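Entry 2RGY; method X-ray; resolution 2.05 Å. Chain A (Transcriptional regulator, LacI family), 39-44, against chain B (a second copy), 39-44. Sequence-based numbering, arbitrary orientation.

Chain A 39-44: RHVVVA
Chain B, residues 39-44: RHVVVA

Two copies of one short strand, residues 40-44 of each chain, meet across an exact two-fold axis, so every contact between different residues occurs twice, while a residue that meets its own mate does so once, across the axis. The strands run in broadly opposed directions, 123° between their N-to-C vectors, and their axes approach to 4.8 Å. The register centres on V42: V42(A) CA and V42(B) CA lie 4.2 Å apart as an antiparallel, non-hydrogen-bonded pair. Backbone angles are extended throughout, with phi/psi of -112/168 at H40, -126/133 at V41, -106/127 at V42, -106/148 at V43 and -144/142 at A44; R39, in loop at -129/169, stays out of reach.

The central hydrogen bonds flank this pair. V43(B) N donates to V41(A) O at 3.2 Å, with an angle of 145° at the hydrogen, and V43(A) N donates to V41(B) O with the same geometry. Each carbonyl also receives a CA-H...O contact: V42(B) CA lies 3.2 Å from V41(A) O, and V42(A) CA equally far from V41(B) O.

A regular antiparallel pairing would also join V41 N to V43 O directly. Here the strands splay, and a water fills each gap. Water 1 accepts from V41(A) N at 3.0 Å and donates to V43(B) O at 2.8 Å; water 2 accepts from V41(B) N at 3.0 Å and donates to V43(A) O at 2.8 Å. The amide and carbonyl of V41 and V43 are thus all satisfied, half directly and half through water.

The side chains alternate between two faces. On one, V42 (chi1 162°, t) meets its own symmetry mate, with V42(A) CG2 only 3.3 Å from V42(B) CG2, a very tight methyl contact. Its other methyl packs on histidine: V42(A) CG1 is 3.7 Å from H40(B) CB, and V42(B) CG1 is 3.7 Å from H40(A) CB. The CA-to-CB bond of H40 points toward the partner strand. With chi1 -52° (m) and chi2 72°, its ring lies oblique to the valine methyl, while NE2 is hydrogen-bonded elsewhere in the structure. Histidine can therefore offer carbon to this contact without leaving that nitrogen unsatisfied.

On the opposite face lie V41 (chi1 59°, p) and V43 (chi1 -176°, t). V43(A) CG2 and V43(B) CG2 approach to 4.2 Å, a looser apolar contact than that of V42. Beta-branched valine suits both faces, because it favours extended backbone and brings compact methyls to a buried site. A44, with its CA-to-CB bond sideways, adds little, and the two stretches together bury 370 Å².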

# COMPACT_ATOMS: atom_id res chain seq x y z
N ARG A 39 -18.00 14.45 8.15
CA ARG A 39 -18.40 13.17 8.71
C ARG A 39 -17.26 12.16 8.64
O ARG A 39 -16.25 12.40 7.98
CB ARG A 39 -19.66 12.67 8.00
CG ARG A 39 -20.88 13.54 8.33
CD ARG A 39 -22.13 13.10 7.59
NE ARG A 39 -23.33 13.82 8.01
CZ ARG A 39 -23.73 15.00 7.54
NH1 ARG A 39 -23.02 15.64 6.62
NH2 ARG A 39 -24.86 15.54 7.97
N HIS A 40 -17.43 11.03 9.32
CA HIS A 40 -16.38 10.02 9.40
C HIS A 40 -16.60 8.69 8.69
O HIS A 40 -17.71 8.35 8.26
CB HIS A 40 -16.07 9.73 10.86
CG HIS A 40 -15.78 10.95 11.68
ND1 HIS A 40 -16.76 11.86 12.04
CD2 HIS A 40 -14.64 11.39 12.25
CE1 HIS A 40 -16.22 12.80 12.80
NE2 HIS A 40 -14.94 12.54 12.95
N VAL A 41 -15.53 7.92 8.59
CA VAL A 41 -15.59 6.62 7.95
C VAL A 41 -15.04 5.55 8.89
O VAL A 41 -13.99 5.72 9.51
CB VAL A 41 -14.77 6.61 6.66
CG1 VAL A 41 -13.33 6.95 6.97
CG2 VAL A 41 -14.85 5.24 5.99
N VAL A 42 -15.78 4.46 9.01
CA VAL A 42 -15.37 3.33 9.81
C VAL A 42 -14.96 2.30 8.77
O VAL A 42 -15.73 2.00 7.86
CB VAL A 42 -16.52 2.77 10.65
CG1 VAL A 42 -16.18 1.36 11.12
CG2 VAL A 42 -16.75 3.67 11.86
N VAL A 43 -13.75 1.78 8.88
CA VAL A 43 -13.28 0.79 7.93
C VAL A 43 -13.26 -0.60 8.53
O VAL A 43 -13.03 -0.78 9.73
CB VAL A 43 -11.86 1.11 7.41
CG1 VAL A 43 -11.45 0.10 6.33
CG2 VAL A 43 -11.82 2.52 6.85
N ALA A 44 -13.50 -1.59 7.68
CA ALA A 44 -13.50 -2.98 8.10
C ALA A 44 -12.92 -3.82 6.96
O ALA A 44 -13.17 -3.54 5.79
CB ALA A 44 -14.90 -3.42 8.43
N ARG B 39 -15.53 -4.14 18.47
CA ARG B 39 -15.66 -2.70 18.32
C ARG B 39 -15.05 -2.22 17.00
O ARG B 39 -14.37 -2.98 16.32
CB ARG B 39 -15.02 -2.00 19.53
CG ARG B 39 -15.84 -2.24 20.81
CD ARG B 39 -15.19 -1.62 22.04
NE ARG B 39 -16.04 -1.71 23.23
CZ ARG B 39 -16.08 -2.76 24.06
NH1 ARG B 39 -15.35 -3.84 23.83
NH2 ARG B 39 -16.85 -2.70 25.14
N HIS B 40 -15.30 -0.96 16.65
CA HIS B 40 -14.84 -0.42 15.38
C HIS B 40 -13.75 0.65 15.40
O HIS B 40 -13.41 1.22 16.44
CB HIS B 40 -16.04 0.15 14.62
CG HIS B 40 -17.18 -0.81 14.48
ND1 HIS B 40 -17.99 -1.17 15.54
CD2 HIS B 40 -17.68 -1.45 13.39
CE1 HIS B 40 -18.94 -1.98 15.11
NE2 HIS B 40 -18.78 -2.16 13.81
N VAL B 41 -13.21 0.92 14.22
CA VAL B 41 -12.17 1.92 14.08
C VAL B 41 -12.56 2.94 13.02
O VAL B 41 -13.03 2.59 11.93
CB VAL B 41 -10.84 1.27 13.67
CG1 VAL B 41 -11.02 0.54 12.36
CG2 VAL B 41 -9.76 2.33 13.54
N VAL B 42 -12.40 4.21 13.36
CA VAL B 42 -12.67 5.29 12.44
C VAL B 42 -11.28 5.77 12.06
O VAL B 42 -10.46 6.06 12.93
CB VAL B 42 -13.43 6.45 13.12
CG1 VAL B 42 -13.30 7.71 12.28
CG2 VAL B 42 -14.90 6.07 13.26
N VAL B 43 -11.01 5.84 10.76
CA VAL B 43 -9.70 6.28 10.31
C VAL B 43 -9.76 7.68 9.73
O VAL B 43 -10.76 8.10 9.15
CB VAL B 43 -9.11 5.34 9.23
CG1 VAL B 43 -7.69 5.78 8.86
CG2 VAL B 43 -9.09 3.91 9.74
N ALA B 44 -8.66 8.41 9.91
CA ALA B 44 -8.55 9.76 9.40
C ALA B 44 -7.11 9.98 8.94
O ALA B 44 -6.18 9.49 9.56
CB ALA B 44 -8.92 10.75 10.48
O HOH W 1 -13.09 9.64 9.13
O HOH W 2 -13.93 -1.33 12.32